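Local atomic coordinates of 5-formyl-3-hydroxy-2-methylpyridine 4-carboxylate 5-dehydrogenase (Mesorhizobium japonicum MAFF 303099, PDB entry 4OM8), a protein that oxidises 5-formyl-3-hydroxy-2-methylpyridine-4-carboxylate with NAD(+) in vitamin B6 degradation, and can also reduce the same aldehyde with NADH to 4-pyridoxate. Residues M147-A152 and L174-K179. Sequence-based numbering, arbitrary orientation.
Sequences MIEVIA and LPVVVK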
ATOM      1  N   MET A 147      -7.731 -11.447   4.051  1.00 10.26           N
ATOM      2  CA  MET A 147      -8.873 -10.555   4.163  1.00 10.75           C
ATOM      3  C   MET A 147      -9.895 -10.843   3.077  1.00 10.90           C
ATOM      4  O   MET A 147      -9.541 -10.986   1.907  1.00  9.98           O
ATOM      5  CB  MET A 147      -8.380  -9.105   4.084  1.00 11.63           C
ATOM      6  CG  MET A 147      -9.457  -8.025   4.245  1.00 10.75           C
ATOM      7  SD  MET A 147     -10.429  -7.688   2.760  1.00 11.14           S
ATOM      8  CE  MET A 147      -9.188  -7.250   1.540  1.00 11.41           C
ATOM      9  N   ILE A 148     -11.161 -10.930   3.481  1.00  9.27           N
ATOM     10  CA  ILE A 148     -12.284 -11.158   2.580  1.00  8.00           C
ATOM     11  C   ILE A 148     -13.361 -10.124   2.826  1.00  8.84           C
ATOM     12  O   ILE A 148     -13.728  -9.882   3.976  1.00 10.92           O
ATOM     13  CB  ILE A 148     -12.874 -12.581   2.787  1.00  8.17           C
ATOM     14  CG1 ILE A 148     -11.814 -13.645   2.486  1.00  9.81           C
ATOM     15  CG2 ILE A 148     -14.083 -12.796   1.897  1.00 10.58           C
ATOM     16  CD1 ILE A 148     -12.208 -15.053   2.943  1.00 12.01           C
ATOM     17  N   GLU A 149     -13.855  -9.512   1.748  1.00  7.86           N
ATOM     18  CA  GLU A 149     -14.969  -8.568   1.849  1.00  9.07           C
ATOM     19  C   GLU A 149     -16.310  -9.292   1.811  1.00  9.21           C
ATOM     20  O   GLU A 149     -16.509 -10.185   0.987  1.00 10.38           O
ATOM     21  CB  GLU A 149     -14.920  -7.548   0.713  1.00  9.72           C
ATOM     22  CG  GLU A 149     -13.700  -6.618   0.748  1.00  8.74           C
ATOM     23  CD  GLU A 149     -13.688  -5.703  -0.443  1.00 10.04           C
ATOM     24  OE1 GLU A 149     -13.544  -6.214  -1.572  1.00 11.49           O
ATOM     25  OE2 GLU A 149     -13.832  -4.481  -0.243  1.00  9.55           O
ATOM     26  N   VAL A 150     -17.227  -8.891   2.686  1.00  8.72           N
ATOM     27  CA  VAL A 150     -18.583  -9.440   2.707  1.00 11.21           C
ATOM     28  C   VAL A 150     -19.549  -8.313   2.351  1.00  8.54           C
ATOM     29  O   VAL A 150     -19.581  -7.291   3.049  1.00 11.28           O
ATOM     30  CB  VAL A 150     -18.923 -10.029   4.083  1.00  9.21           C
ATOM     31  CG1 VAL A 150     -20.285 -10.703   4.030  1.00 11.02           C
ATOM     32  CG2 VAL A 150     -17.854 -11.042   4.510  1.00 11.29           C
ATOM     33  N   ILE A 151     -20.295  -8.470   1.259  1.00  9.30           N
ATOM     34  CA  ILE A 151     -21.107  -7.370   0.734  1.00 10.50           C
ATOM     35  C   ILE A 151     -22.567  -7.715   0.501  1.00 11.13           C
ATOM     36  O   ILE A 151     -22.901  -8.481  -0.398  1.00 10.54           O
ATOM     37  CB  ILE A 151     -20.549  -6.842  -0.602  1.00 10.35           C
ATOM     38  CG1 ILE A 151     -19.023  -6.689  -0.539  1.00  9.38           C
ATOM     39  CG2 ILE A 151     -21.226  -5.522  -0.977  1.00 13.47           C
ATOM     40  CD1 ILE A 151     -18.241  -7.814  -1.234  1.00  9.84           C
ATOM     41  N   ALA A 152     -23.448  -7.083   1.264  1.00  9.67           N
ATOM     42  CA  ALA A 152     -24.868  -7.230   1.000  1.00 10.92           C
ATOM     43  C   ALA A 152     -25.306  -6.486  -0.253  1.00 10.77           C
ATOM     44  O   ALA A 152     -24.908  -5.341  -0.491  1.00 11.08           O
ATOM     45  CB  ALA A 152     -25.664  -6.735   2.182  1.00 12.28           C
ATOM     46  N   LEU A 174      -9.966 -12.873   8.047  1.00 11.04           N
ATOM     47  CA  LEU A 174     -10.328 -11.520   8.455  1.00 10.93           C
ATOM     48  C   LEU A 174     -11.419 -10.958   7.561  1.00 11.00           C
ATOM     49  O   LEU A 174     -11.145 -10.456   6.468  1.00 11.33           O
ATOM     50  CB  LEU A 174      -9.097 -10.617   8.412  1.00  9.61           C
ATOM     51  CG  LEU A 174      -7.857 -11.116   9.150  1.00 14.20           C
ATOM     52  CD1 LEU A 174      -6.671 -10.204   8.869  1.00 13.43           C
ATOM     53  CD2 LEU A 174      -8.121 -11.171  10.643  1.00 16.50           C
ATOM     54  N   PRO A 175     -12.669 -11.042   8.017  1.00 10.48           N
ATOM     55  CA  PRO A 175     -13.745 -10.497   7.193  1.00  8.57           C
ATOM     56  C   PRO A 175     -13.902  -9.006   7.394  1.00 11.95           C
ATOM     57  O   PRO A 175     -13.698  -8.516   8.503  1.00 14.59           O
ATOM     58  CB  PRO A 175     -14.978 -11.233   7.709  1.00 13.47           C
ATOM     59  CG  PRO A 175     -14.681 -11.437   9.169  1.00 11.01           C
ATOM     60  CD  PRO A 175     -13.168 -11.586   9.292  1.00 11.91           C
ATOM     61  N   VAL A 176     -14.273  -8.294   6.334  1.00  9.73           N
ATOM     62  CA  VAL A 176     -14.678  -6.902   6.491  1.00 11.67           C
ATOM     63  C   VAL A 176     -16.037  -6.720   5.829  1.00 12.11           C
ATOM     64  O   VAL A 176     -16.264  -7.145   4.696  1.00 12.73           O
ATOM     65  CB  VAL A 176     -13.645  -5.902   5.914  1.00 12.85           C
ATOM     66  CG1 VAL A 176     -12.332  -5.989   6.680  1.00 15.26           C
ATOM     67  CG2 VAL A 176     -13.420  -6.126   4.436  1.00 18.16           C
ATOM     68  N   VAL A 177     -16.954  -6.112   6.570  1.00 11.76           N
ATOM     69  CA  VAL A 177     -18.300  -5.909   6.071  1.00 11.89           C
ATOM     70  C   VAL A 177     -18.389  -4.588   5.311  1.00 10.71           C
ATOM     71  O   VAL A 177     -18.061  -3.517   5.846  1.00 13.59           O
ATOM     72  CB  VAL A 177     -19.319  -5.944   7.224  1.00 11.61           C
ATOM     73  CG1 VAL A 177     -20.701  -5.593   6.720  1.00 13.40           C
ATOM     74  CG2 VAL A 177     -19.332  -7.336   7.871  1.00 14.49           C
ATOM     75  N   VAL A 178     -18.815  -4.685   4.055  1.00 10.41           N
ATOM     76  CA  VAL A 178     -18.997  -3.537   3.186  1.00 10.30           C
ATOM     77  C   VAL A 178     -20.485  -3.232   3.210  1.00 10.53           C
ATOM     78  O   VAL A 178     -21.300  -4.061   2.807  1.00 12.26           O
ATOM     79  CB  VAL A 178     -18.497  -3.820   1.769  1.00  9.63           C
ATOM     80  CG1 VAL A 178     -18.798  -2.632   0.818  1.00 10.18           C
ATOM     81  CG2 VAL A 178     -16.999  -4.151   1.803  1.00 12.12           C
ATOM     82  N   LYS A 179     -20.824  -2.053   3.730  1.00 11.02           N
ATOM     83  CA  LYS A 179     -22.192  -1.744   4.153  1.00 13.33           C
ATOM     84  C   LYS A 179     -23.050  -1.124   3.071  1.00 17.05           C
ATOM     85  O   LYS A 179     -24.242  -0.905   3.278  1.00 16.97           O
ATOM     86  CB  LYS A 179     -22.154  -0.820   5.375  1.00 13.88           C
ATOM     87  CG  LYS A 179     -21.511  -1.477   6.587  1.00 16.71           C
ATOM     88  CD  LYS A 179     -21.142  -0.487   7.685  1.00 24.81           C
ATOM     89  CE  LYS A 179     -22.285  -0.244   8.646  1.00 37.51           C
ATOM     90  NZ  LYS A 179     -21.839   0.665   9.746  1.00 33.38           N
TER
HETATM   91  O   HOH W   1     -22.627  -6.186   3.770  1.00 13.86           O
HETATM   92  O   HOH W   2     -23.766  -3.630   1.385  1.00 14.52           O
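Val-176 touches two side chains of the neighbouring strand with its CG2 methyl, 3.8 Å from Met-147 SD and 3.7 Å from Glu-149 CG. The Met-147 chain, with CG anti to the backbone N (chi1 -178°), bends at both later torsions and meets the valine crosswise; an unbranched, flexible thioether suits this turn. Beyond CG, Glu-149 runs extended past Val-178, whose CG2 lies 3.8 Å from Glu-149 OE2. Although buried, the carboxylate is well satisfied: OE1 bonds His-137 ND1, thought important for catalysis, and OE2 takes the amides of Val-186 and Glu-187. Further on, Ile-151 and Val-178, beta-branched and so suited to extended strands, lie side by side, CG1 of the isoleucine 3.7 Å from CB of the valine; Ile-151 also touches Phe-185. An alanine in place of Ile-151 would probably leave a gap beside both, with everything beyond CB gone. On the other face Val-150, Ile-148 and Pro-175 give apolar surface to Ile-168 of helix 158-170; Pro-175 costs no bond here, since amides of Val-176 and Val-178 do the donating. The parallel strands are joined by four hydrogen bonds, the straightest from Val-178 N to Val-150 O (2.9 Å, 175°). Past them, a water bridges Ala-152 N to Val-178 O. With helix 158-170, the pair forms a beta-alpha-beta unit at this chain's sheet edge in the Rossmann-type NAD-binding domain, Glu-149 reaching His-137.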